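Alpha-L-rhamnosidase (Aspergillus terreus, PDB 6GSZ) probably hydrolyses terminal non-reducing alpha-L-rhamnose residues in alpha-L-rhamnosides, as a calcium-binding fungal glycoside hydrolase. Local coordinates at residues H704-Y709 with D713-M718; E773-L778 with T814-D819. All blocks are in the same frame, centred on the assembly; numbering follows the deposited sequence.

Contact 1: H704-Y709 with D713-M718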
loop_
_atom_site.group_PDB
_atom_site.type_symbol
_atom_site.label_atom_id
_atom_site.label_comp_id
_atom_site.label_asym_id
_atom_site.label_seq_id
_atom_site.Cartn_x
_atom_site.Cartn_y
_atom_site.Cartn_z
ATOM N N HIS A 704 -13.739 -15.924 -7.965
ATOM C CA HIS A 704 -13.687 -16.868 -6.863
ATOM C C HIS A 704 -15.035 -17.547 -6.678
ATOM O O HIS A 704 -15.085 -18.735 -6.307
ATOM C CB HIS A 704 -13.235 -16.212 -5.568
ATOM C CG HIS A 704 -11.851 -15.698 -5.680
ATOM N ND1 HIS A 704 -10.780 -16.533 -5.900
ATOM C CD2 HIS A 704 -11.364 -14.437 -5.670
ATOM C CE1 HIS A 704 -9.673 -15.804 -5.986
ATOM N NE2 HIS A 704 -10.012 -14.513 -5.866
ATOM N N THR A 705 -16.122 -16.832 -6.947
ATOM C CA THR A 705 -17.449 -17.369 -6.802
ATOM C C THR A 705 -17.655 -18.446 -7.869
ATOM O O THR A 705 -18.167 -19.560 -7.596
ATOM C CB THR A 705 -18.527 -16.287 -6.921
ATOM O OG1 THR A 705 -18.352 -15.313 -5.884
ATOM C CG2 THR A 705 -19.922 -16.867 -6.842
ATOM N N LEU A 706 -17.287 -18.139 -9.122
ATOM C CA LEU A 706 -17.487 -19.082 -10.204
ATOM C C LEU A 706 -16.636 -20.324 -9.957
ATOM O O LEU A 706 -17.118 -21.467 -10.117
ATOM C CB LEU A 706 -17.177 -18.416 -11.554
ATOM C CG LEU A 706 -18.229 -17.414 -12.011
ATOM C CD1 LEU A 706 -17.652 -16.510 -13.082
ATOM C CD2 LEU A 706 -19.467 -18.130 -12.521
ATOM N N SER A 707 -15.390 -20.165 -9.543
ATOM C CA SER A 707 -14.519 -21.315 -9.269
ATOM C C SER A 707 -15.050 -22.144 -8.091
ATOM O O SER A 707 -14.964 -23.372 -8.117
ATOM C CB SER A 707 -13.096 -20.864 -9.020
ATOM O OG SER A 707 -12.551 -20.296 -10.203
ATOM N N LYS A 708 -15.632 -21.520 -7.070
ATOM C CA LYS A 708 -16.194 -22.206 -5.901
ATOM C C LYS A 708 -17.243 -23.231 -6.360
ATOM O O LYS A 708 -17.361 -24.307 -5.744
ATOM C CB LYS A 708 -16.831 -21.175 -4.961
ATOM C CG LYS A 708 -17.595 -21.726 -3.763
ATOM C CD LYS A 708 -18.079 -20.616 -2.857
ATOM C CE LYS A 708 -18.849 -21.113 -1.648
ATOM N NZ LYS A 708 -18.989 -20.040 -0.639
ATOM N N TYR A 709 -17.940 -22.937 -7.467
ATOM C CA TYR A 709 -19.025 -23.790 -8.007
ATOM C C TYR A 709 -18.609 -24.556 -9.258
ATOM O O TYR A 709 -19.477 -25.106 -9.989
ATOM C CB TYR A 709 -20.269 -22.935 -8.256
ATOM C CG TYR A 709 -21.014 -22.842 -6.967
ATOM C CD1 TYR A 709 -21.793 -23.901 -6.544
ATOM C CD2 TYR A 709 -20.794 -21.796 -6.097
ATOM C CE1 TYR A 709 -22.428 -23.877 -5.317
ATOM C CE2 TYR A 709 -21.412 -21.756 -4.864
ATOM C CZ TYR A 709 -22.239 -22.796 -4.480
ATOM O OH TYR A 709 -22.815 -22.756 -3.262
ATOM N N ASP A 713 -14.162 -22.382 -16.139
ATOM C CA ASP A 713 -14.133 -22.167 -17.602
ATOM C C ASP A 713 -14.929 -20.916 -17.984
ATOM O O ASP A 713 -14.485 -20.141 -18.836
ATOM C CB ASP A 713 -14.687 -23.389 -18.349
ATOM C CG ASP A 713 -13.719 -24.540 -18.326
ATOM O OD1 ASP A 713 -12.486 -24.332 -18.342
ATOM O OD2 ASP A 713 -14.225 -25.666 -18.319
ATOM N N ALA A 714 -16.068 -20.683 -17.328
ATOM C CA ALA A 714 -16.849 -19.472 -17.573
ATOM C C ALA A 714 -16.027 -18.219 -17.239
ATOM O O ALA A 714 -16.071 -17.247 -17.964
ATOM C CB ALA A 714 -18.146 -19.492 -16.787
ATOM N N PHE A 715 -15.283 -18.263 -16.140
ATOM C CA PHE A 715 -14.517 -17.075 -15.747
ATOM C C PHE A 715 -13.365 -16.880 -16.725
ATOM O O PHE A 715 -13.029 -15.749 -17.062
ATOM C CB PHE A 715 -14.023 -17.110 -14.294
ATOM C CG PHE A 715 -13.539 -15.739 -13.875
ATOM C CD1 PHE A 715 -14.456 -14.706 -13.743
ATOM C CD2 PHE A 715 -12.203 -15.476 -13.665
ATOM C CE1 PHE A 715 -14.023 -13.430 -13.401
ATOM C CE2 PHE A 715 -11.773 -14.207 -13.276
ATOM C CZ PHE A 715 -12.693 -13.194 -13.140
ATOM N N TYR A 716 -12.704 -17.977 -17.128
ATOM C CA TYR A 716 -11.650 -17.858 -18.133
ATOM C C TYR A 716 -12.200 -17.137 -19.379
ATOM O O TYR A 716 -11.479 -16.341 -20.023
ATOM C CB TYR A 716 -11.064 -19.225 -18.499
ATOM C CG TYR A 716 -9.872 -19.682 -17.693
ATOM C CD1 TYR A 716 -8.646 -19.020 -17.724
ATOM C CD2 TYR A 716 -9.940 -20.828 -16.933
ATOM C CE1 TYR A 716 -7.550 -19.486 -17.010
ATOM C CE2 TYR A 716 -8.842 -21.322 -16.233
ATOM C CZ TYR A 716 -7.632 -20.668 -16.282
ATOM O OH TYR A 716 -6.541 -21.154 -15.611
ATOM N N SER A 717 -13.439 -17.465 -19.767
ATOM C CA SER A 717 -14.026 -16.834 -20.960
ATOM C C SER A 717 -14.227 -15.335 -20.710
ATOM O O SER A 717 -13.998 -14.548 -21.616
ATOM C CB SER A 717 -15.290 -17.516 -21.382
ATOM O OG SER A 717 -15.013 -18.842 -21.811
ATOM N N MET A 718 -14.654 -14.958 -19.487
ATOM C CA MET A 718 -14.729 -13.533 -19.134
ATOM C C MET A 718 -13.340 -12.892 -19.188
ATOM O O MET A 718 -13.171 -11.782 -19.738
ATOM C CB MET A 718 -15.289 -13.347 -17.722
ATOM C CG MET A 718 -16.676 -13.909 -17.541
ATOM S SD MET A 718 -17.427 -13.410 -15.976
ATOM C CE MET A 718 -17.841 -11.733 -16.377
#
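L706, near the C-terminal end of helix 699-708, faces F715 in the first turn of helix 712-719, with their CA atoms 6.6 Å apart, the nearest pair between 704-709 and 713-718. The chain leaves the first helix at Y709, whose N bonds to L706 O (3.1 Å) and more weakly to T705 O, and only a few residues later it is helical again. One leucine branch does the work across the gap. CD1 of L706 lies 3.7 Å from CD1 of F715 and 3.9 Å from its CB, so the methyl sits where the ring joins its stem, meeting the ring obliquely. With CG of F715 anti to its backbone N (chi1 -167°), the phenyl ring swings across the leucine, and the two side chains cross at about a right angle. These are consecutive helices of the six-hairpin glycosidase domain, the helical catalytic domain of this family, joined here by a short link. The same CD1 of L706 also approaches SD of M718, one turn beyond F715, at a looser 4.2 Å. The packing between the segments is thus purely apolar, and all three residues are buried. Helix 671-687 closes over another part of the cluster, its I685 touching both L706 and M718. W770 of helix 768-775 meets the F715 ring edge-to-face and donates to S707 OG through its NE1. That hydroxyl also hydrogen-bonds S712 OG, tying the first helix to the start of the second.

Contact 2: E773-L778 with T814-D819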
loop_
_atom_site.group_PDB
_atom_site.type_symbol
_atom_site.label_atom_id
_atom_site.label_comp_id
_atom_site.label_asym_id
_atom_site.label_seq_id
_atom_site.Cartn_x
_atom_site.Cartn_y
_atom_site.Cartn_z
ATOM N N GLU A 773 -4.419 -17.385 -7.359
ATOM C CA GLU A 773 -4.934 -18.539 -6.592
ATOM C C GLU A 773 -5.492 -19.658 -7.478
ATOM O O GLU A 773 -5.520 -20.803 -7.039
ATOM C CB GLU A 773 -6.057 -18.124 -5.643
ATOM C CG GLU A 773 -5.619 -17.089 -4.608
ATOM C CD GLU A 773 -6.699 -16.758 -3.586
ATOM O OE1 GLU A 773 -7.742 -17.468 -3.538
ATOM O OE2 GLU A 773 -6.536 -15.739 -2.891
ATOM N N VAL A 774 -5.966 -19.334 -8.669
ATOM C CA VAL A 774 -6.641 -20.319 -9.499
ATOM C C VAL A 774 -5.770 -20.666 -10.711
ATOM O O VAL A 774 -5.463 -21.837 -10.941
ATOM C CB VAL A 774 -8.062 -19.866 -9.890
ATOM C CG1 VAL A 774 -8.706 -20.896 -10.769
ATOM C CG2 VAL A 774 -8.922 -19.634 -8.653
ATOM N N ILE A 775 -5.328 -19.674 -11.484
ATOM C CA ILE A 775 -4.371 -19.968 -12.591
ATOM C C ILE A 775 -3.059 -20.474 -11.981
ATOM O O ILE A 775 -2.514 -21.501 -12.398
ATOM C CB ILE A 775 -4.121 -18.764 -13.512
ATOM C CG1 ILE A 775 -5.426 -18.205 -14.091
ATOM C CG2 ILE A 775 -3.142 -19.162 -14.616
ATOM C CD1 ILE A 775 -5.219 -17.037 -15.030
ATOM N N GLY A 776 -2.569 -19.765 -10.958
ATOM C CA GLY A 776 -1.327 -20.130 -10.278
ATOM C C GLY A 776 -1.515 -21.173 -9.199
ATOM O O GLY A 776 -0.534 -21.752 -8.732
ATOM N N GLY A 777 -2.761 -21.353 -8.753
ATOM C CA GLY A 777 -3.093 -22.374 -7.802
ATOM C C GLY A 777 -2.809 -22.073 -6.343
ATOM O O GLY A 777 -3.138 -22.906 -5.506
ATOM N N LEU A 778 -2.190 -20.936 -5.992
ATOM C CA LEU A 778 -1.622 -20.769 -4.655
ATOM C C LEU A 778 -2.572 -19.997 -3.736
ATOM O O LEU A 778 -2.947 -18.848 -4.026
ATOM C CB LEU A 778 -0.316 -19.998 -4.779
ATOM C CG LEU A 778 0.856 -20.755 -5.381
ATOM C CD1 LEU A 778 1.984 -19.801 -5.686
ATOM C CD2 LEU A 778 1.316 -21.824 -4.431
ATOM N N THR A 814 4.553 -22.227 -8.341
ATOM C CA THR A 814 4.055 -23.214 -9.286
ATOM C C THR A 814 4.550 -22.837 -10.682
ATOM O O THR A 814 4.594 -21.678 -11.075
ATOM C CB THR A 814 2.525 -23.305 -9.270
ATOM O OG1 THR A 814 1.987 -22.015 -9.595
ATOM C CG2 THR A 814 2.020 -23.758 -7.923
ATOM N N LYS A 815 4.923 -23.850 -11.444
ATOM C CA LYS A 815 5.169 -23.735 -12.865
ATOM C C LYS A 815 4.472 -24.936 -13.501
ATOM O O LYS A 815 4.799 -26.069 -13.175
ATOM C CB LYS A 815 6.663 -23.749 -13.205
ATOM C CG LYS A 815 7.006 -23.633 -14.690
ATOM C CD LYS A 815 8.497 -23.810 -15.007
ATOM C CE LYS A 815 9.060 -25.128 -14.516
ATOM N NZ LYS A 815 10.500 -25.302 -14.838
ATOM N N TRP A 816 3.486 -24.676 -14.344
ATOM C CA TRP A 816 2.777 -25.768 -15.003
ATOM C C TRP A 816 2.705 -25.528 -16.502
ATOM O O TRP A 816 2.815 -24.405 -16.982
ATOM C CB TRP A 816 1.386 -26.007 -14.410
ATOM C CG TRP A 816 0.431 -24.863 -14.497
ATOM C CD1 TRP A 816 0.213 -23.896 -13.552
ATOM C CD2 TRP A 816 -0.454 -24.568 -15.591
ATOM N NE1 TRP A 816 -0.755 -23.034 -13.989
ATOM C CE2 TRP A 816 -1.188 -23.414 -15.231
ATOM C CE3 TRP A 816 -0.731 -25.177 -16.822
ATOM C CZ2 TRP A 816 -2.183 -22.884 -16.044
ATOM C CZ3 TRP A 816 -1.709 -24.641 -17.636
ATOM C CH2 TRP A 816 -2.413 -23.493 -17.254
ATOM N N TRP A 817 2.537 -26.620 -17.242
ATOM C CA TRP A 817 2.397 -26.523 -18.663
ATOM C C TRP A 817 1.607 -27.725 -19.160
ATOM O O TRP A 817 1.498 -28.758 -18.456
ATOM C CB TRP A 817 3.766 -26.380 -19.360
ATOM C CG TRP A 817 4.701 -27.551 -19.243
ATOM C CD1 TRP A 817 4.940 -28.521 -20.185
ATOM C CD2 TRP A 817 5.554 -27.872 -18.134
ATOM N NE1 TRP A 817 5.856 -29.432 -19.725
ATOM C CE2 TRP A 817 6.271 -29.047 -18.478
ATOM C CE3 TRP A 817 5.791 -27.291 -16.885
ATOM C CZ2 TRP A 817 7.188 -29.637 -17.612
ATOM C CZ3 TRP A 817 6.688 -27.882 -16.025
ATOM C CH2 TRP A 817 7.372 -29.046 -16.382
ATOM N N LEU A 818 1.027 -27.558 -20.347
ATOM C CA LEU A 818 0.249 -28.607 -20.977
ATOM C C LEU A 818 0.879 -29.038 -22.297
ATOM O O LEU A 818 1.427 -28.224 -23.017
ATOM C CB LEU A 818 -1.140 -28.065 -21.306
ATOM C CG LEU A 818 -2.015 -27.697 -20.125
ATOM C CD1 LEU A 818 -3.245 -26.978 -20.601
ATOM C CD2 LEU A 818 -2.445 -28.943 -19.398
ATOM N N ASP A 819 0.668 -30.304 -22.652
ATOM C CA ASP A 819 0.964 -30.798 -24.002
ATOM C C ASP A 819 0.240 -32.141 -24.177
ATOM O O ASP A 819 -0.672 -32.444 -23.423
ATOM C CB ASP A 819 2.478 -30.818 -24.228
ATOM C CG ASP A 819 3.244 -31.654 -23.225
ATOM O OD1 ASP A 819 2.677 -32.681 -22.751
ATOM O OD2 ASP A 819 4.418 -31.282 -22.947
#
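Both key side chains of the strand, T814 and W816, have chi1 near +60° (59° and 61°), which sets T814 OG1 and W816 CG between the backbone N and the carbonyl carbon of their own residues and directs the hydroxyl and the indole at the chain leaving helix 768-775. This is a helix-to-sheet junction: the end of the last helix of the six-hairpin glycosidase domain lies against strand 810-819, the middle strand of an antiparallel five-stranded sheet belonging largely to the C-terminal domain. Two successive carbonyls are gripped by side chains. I775 O takes the indole N-H of W816, with NE1 at 2.8 Å; the bond is moderately bent, 147° at the hydrogen, and the oxygen lies near the edge of the ring but tilted out of its plane. G776 O is held by T814 OG1 at 2.7 Å, the hydroxyl donating in the carbonyl plane, on a lone pair. The two bonds give buried carbonyl oxygens a partner just before G777, where positive phi takes the chain out of the helical path. Apolar contacts flank them. CG2 of I775 stands 4.1 Å from CZ2 of W816, at the benzene part of the indole, while V792, P794 and A801 also touch the tryptophan. Beyond the turn the chain enters strand 778-780, in the neighbouring four-stranded sheet. The L778 and T814 side chains run alongside each other there, head to tail, with CD2 of L778 4.1 Å from CG2 of T814. That same threonine methyl also rests against the carbonyl its hydroxyl binds, CG2 lying 3.3 Å from G776 O.

Helix 768-775 connects the two places, whose centres lie about 15 Å apart: its last turn belongs to contact 2, while W770, earlier in the helix, lies against contact 1. They also touch directly, Y716 OH lying 3.5 Å from I775 CG1, and S707 and H704 reach V774 and E773. Both are buried, but their chemistry differs. Contact 1 joins two sequence-adjacent helices of one domain through apolar side chains alone. Contact 2, between parts of the chain 36 residues apart, crosses from that domain to the C-terminal sheet and relies on side-chain donors to backbone carbonyls in the turn between helix 768-775 and strand 778-780.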